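Local coordinates for hypothetical protein Atu2144 (Agrobacterium tumefaciens, PDB 2ODF) that is of unknown function but belongs to the N-formylglutamate amidohydrolase family, and so probably hydrolyses an N-acylated amino acid or a similar amide, at residues A[30-38]-A[52-63]. Sequence-based numbering, arbitrary orientation.
Sequences VCEHASATI and LSSHAAWDPGAL
W58 lies against the loop 34-36. W58 CB sits 3.6 Å from H33 O and nearly as close to A36 N. A chi1 of 72° then swings CG to where A36 can come over one face of the indole and A34 O can meet its edge. W58 CG is 3.7 Å from A36 CB, and that methyl rests over the five-membered ring in a CH-pi contact, offset toward the rim; P60 CA covers the opposite face. Farther out, W58 CE3 brings the ring edge to A34 O at 3.4 Å, with the oxygen in the ring plane.

Next to the indole, D59 N donates an almost straight bond to H33 O, 2.9 Å away and in the carbonyl plane. The side chains of these two residues meet as well: H33 ND1 faces both carboxylate oxygens in two weak bonds, 3.1 Å to D59 OD1 and 3.4 Å to D59 OD2, with ring and carboxylate planes 74° apart. Their firmer partners lie outside, D88 for H33 NE2 and the backbone N of S155 for D59 OD2. All this happens just past the C-terminal end of strand 27-31, an inner strand of the mixed sheet, where, as in the related zinc exopeptidases, the active site would be expected.

At the start of helix 62-73, C31 SG packs on A62 CB, and A34 CB on L63 CB at 3.9 Å. A water bridges A34 O, D59 O and L63 N, accepting from the amide and donating to both carbonyls. Another water donates to A36 O and L52 O, near where I38 CG1 touches L52 CD2.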
# COMPACT_ATOMS: atom_id res chain seq x y z
N VAL A 30 -15.89 -11.36 -6.56
CA VAL A 30 -15.15 -10.13 -6.19
C VAL A 30 -15.65 -8.95 -7.05
O VAL A 30 -15.73 -9.06 -8.28
CB VAL A 30 -13.62 -10.31 -6.37
CG1 VAL A 30 -12.86 -9.01 -5.99
CG2 VAL A 30 -13.14 -11.57 -5.56
N CYS A 31 -15.99 -7.85 -6.40
CA CYS A 31 -16.51 -6.67 -7.09
C CYS A 31 -15.83 -5.41 -6.58
O CYS A 31 -16.26 -4.81 -5.59
CB CYS A 31 -18.04 -6.59 -6.92
SG CYS A 31 -18.78 -5.41 -8.01
N GLU A 32 -14.74 -5.03 -7.25
CA GLU A 32 -13.94 -3.86 -6.87
C GLU A 32 -14.66 -2.52 -7.12
O GLU A 32 -14.48 -1.56 -6.36
CB GLU A 32 -12.61 -3.86 -7.62
CG GLU A 32 -11.79 -5.13 -7.54
CD GLU A 32 -12.03 -6.02 -8.72
OE1 GLU A 32 -13.21 -6.26 -9.04
OE2 GLU A 32 -11.04 -6.47 -9.34
N HIS A 33 -15.53 -2.48 -8.13
CA HIS A 33 -16.21 -1.23 -8.51
C HIS A 33 -17.67 -1.21 -8.12
O HIS A 33 -18.49 -0.58 -8.80
CB HIS A 33 -16.03 -0.96 -10.01
CG HIS A 33 -14.59 -0.85 -10.45
ND1 HIS A 33 -14.20 -1.05 -11.75
CD2 HIS A 33 -13.46 -0.63 -9.74
CE1 HIS A 33 -12.89 -0.91 -11.84
NE2 HIS A 33 -12.41 -0.68 -10.63
N ALA A 34 -17.96 -1.82 -6.98
CA ALA A 34 -19.31 -2.10 -6.50
C ALA A 34 -20.07 -0.84 -6.11
O ALA A 34 -21.30 -0.80 -6.23
CB ALA A 34 -19.23 -3.04 -5.27
N SER A 35 -19.35 0.16 -5.60
CA SER A 35 -19.99 1.28 -4.90
C SER A 35 -19.46 2.64 -5.30
O SER A 35 -18.27 2.84 -5.45
CB SER A 35 -19.86 1.09 -3.38
OG SER A 35 -20.38 2.24 -2.71
N ALA A 36 -20.39 3.58 -5.44
CA ALA A 36 -20.10 4.94 -5.86
C ALA A 36 -19.87 5.89 -4.68
O ALA A 36 -19.56 7.07 -4.89
CB ALA A 36 -21.25 5.44 -6.71
N THR A 37 -19.97 5.36 -3.46
CA THR A 37 -19.87 6.16 -2.25
C THR A 37 -18.49 6.86 -2.11
O THR A 37 -17.45 6.24 -2.28
CB THR A 37 -20.15 5.35 -1.00
OG1 THR A 37 -21.39 4.63 -1.15
CG2 THR A 37 -20.23 6.28 0.22
N ILE A 38 -18.54 8.16 -1.85
CA ILE A 38 -17.35 8.96 -1.58
C ILE A 38 -17.33 9.17 -0.07
O ILE A 38 -18.31 9.67 0.50
CB ILE A 38 -17.39 10.35 -2.28
CG1 ILE A 38 -17.70 10.26 -3.78
CG2 ILE A 38 -16.05 11.10 -2.05
CD1 ILE A 38 -16.79 9.36 -4.58
N LEU A 52 -20.75 12.41 -10.43
CA LEU A 52 -20.70 11.58 -9.22
C LEU A 52 -21.73 10.45 -9.25
O LEU A 52 -21.56 9.43 -8.57
CB LEU A 52 -20.92 12.43 -7.97
CG LEU A 52 -19.77 13.33 -7.52
CD1 LEU A 52 -20.28 14.24 -6.42
CD2 LEU A 52 -18.54 12.54 -7.08
N SER A 53 -22.79 10.64 -10.03
CA SER A 53 -23.85 9.62 -10.17
C SER A 53 -23.64 8.79 -11.45
O SER A 53 -24.49 7.95 -11.83
CB SER A 53 -25.20 10.33 -10.19
OG SER A 53 -25.34 11.11 -11.36
N SER A 54 -22.51 9.00 -12.10
CA SER A 54 -22.23 8.34 -13.37
C SER A 54 -21.33 7.14 -13.16
O SER A 54 -20.91 6.85 -12.05
CB SER A 54 -21.54 9.31 -14.36
OG SER A 54 -20.18 9.54 -14.00
N HIS A 55 -21.01 6.48 -14.28
CA HIS A 55 -20.04 5.38 -14.31
C HIS A 55 -18.60 5.77 -13.96
O HIS A 55 -17.79 4.87 -13.79
CB HIS A 55 -20.06 4.71 -15.69
CG HIS A 55 -19.52 5.59 -16.78
ND1 HIS A 55 -18.20 5.59 -17.14
CD2 HIS A 55 -20.13 6.53 -17.54
CE1 HIS A 55 -18.00 6.49 -18.08
NE2 HIS A 55 -19.16 7.07 -18.35
N ALA A 56 -18.27 7.08 -13.84
CA ALA A 56 -16.95 7.49 -13.32
C ALA A 56 -16.72 6.95 -11.90
O ALA A 56 -15.60 6.58 -11.55
CB ALA A 56 -16.81 9.04 -13.30
N ALA A 57 -17.79 6.92 -11.11
CA ALA A 57 -17.74 6.59 -9.68
C ALA A 57 -17.89 5.12 -9.34
O ALA A 57 -17.52 4.73 -8.24
CB ALA A 57 -18.78 7.39 -8.92
N TRP A 58 -18.42 4.32 -10.25
CA TRP A 58 -18.69 2.91 -10.00
C TRP A 58 -19.02 2.18 -11.29
O TRP A 58 -19.10 2.79 -12.36
CB TRP A 58 -19.84 2.78 -8.99
CG TRP A 58 -21.20 3.12 -9.53
CD1 TRP A 58 -21.51 4.09 -10.44
CD2 TRP A 58 -22.42 2.49 -9.20
NE1 TRP A 58 -22.84 4.09 -10.68
CE2 TRP A 58 -23.43 3.12 -9.93
CE3 TRP A 58 -22.77 1.43 -8.34
CZ2 TRP A 58 -24.77 2.74 -9.84
CZ3 TRP A 58 -24.09 1.07 -8.24
CH2 TRP A 58 -25.08 1.72 -8.99
N ASP A 59 -19.16 0.86 -11.19
CA ASP A 59 -19.68 0.02 -12.29
C ASP A 59 -21.17 -0.19 -11.99
O ASP A 59 -21.53 -1.07 -11.19
CB ASP A 59 -19.00 -1.35 -12.32
CG ASP A 59 -17.59 -1.30 -12.84
OD1 ASP A 59 -16.97 -0.20 -12.91
OD2 ASP A 59 -17.05 -2.40 -13.11
N PRO A 60 -22.04 0.61 -12.63
CA PRO A 60 -23.48 0.44 -12.39
C PRO A 60 -23.93 -0.96 -12.77
O PRO A 60 -23.54 -1.47 -13.82
CB PRO A 60 -24.15 1.47 -13.31
CG PRO A 60 -23.08 2.22 -13.97
CD PRO A 60 -21.74 1.64 -13.65
N GLY A 61 -24.72 -1.57 -11.90
CA GLY A 61 -25.27 -2.89 -12.14
C GLY A 61 -24.40 -4.02 -11.61
O GLY A 61 -24.90 -5.10 -11.39
N ALA A 62 -23.10 -3.78 -11.44
CA ALA A 62 -22.15 -4.87 -11.18
C ALA A 62 -22.36 -5.55 -9.82
O ALA A 62 -22.35 -6.78 -9.74
CB ALA A 62 -20.70 -4.37 -11.35
N LEU A 63 -22.52 -4.78 -8.75
CA LEU A 63 -22.77 -5.33 -7.42
C LEU A 63 -24.13 -6.06 -7.41
O LEU A 63 -24.29 -7.09 -6.77
CB LEU A 63 -22.74 -4.23 -6.36
CG LEU A 63 -22.99 -4.61 -4.93
CD1 LEU A 63 -21.99 -5.69 -4.55
CD2 LEU A 63 -22.96 -3.35 -3.99
O HOH W 1 -22.23 -1.85 -8.70
O HOH W 2 -20.46 9.29 -6.06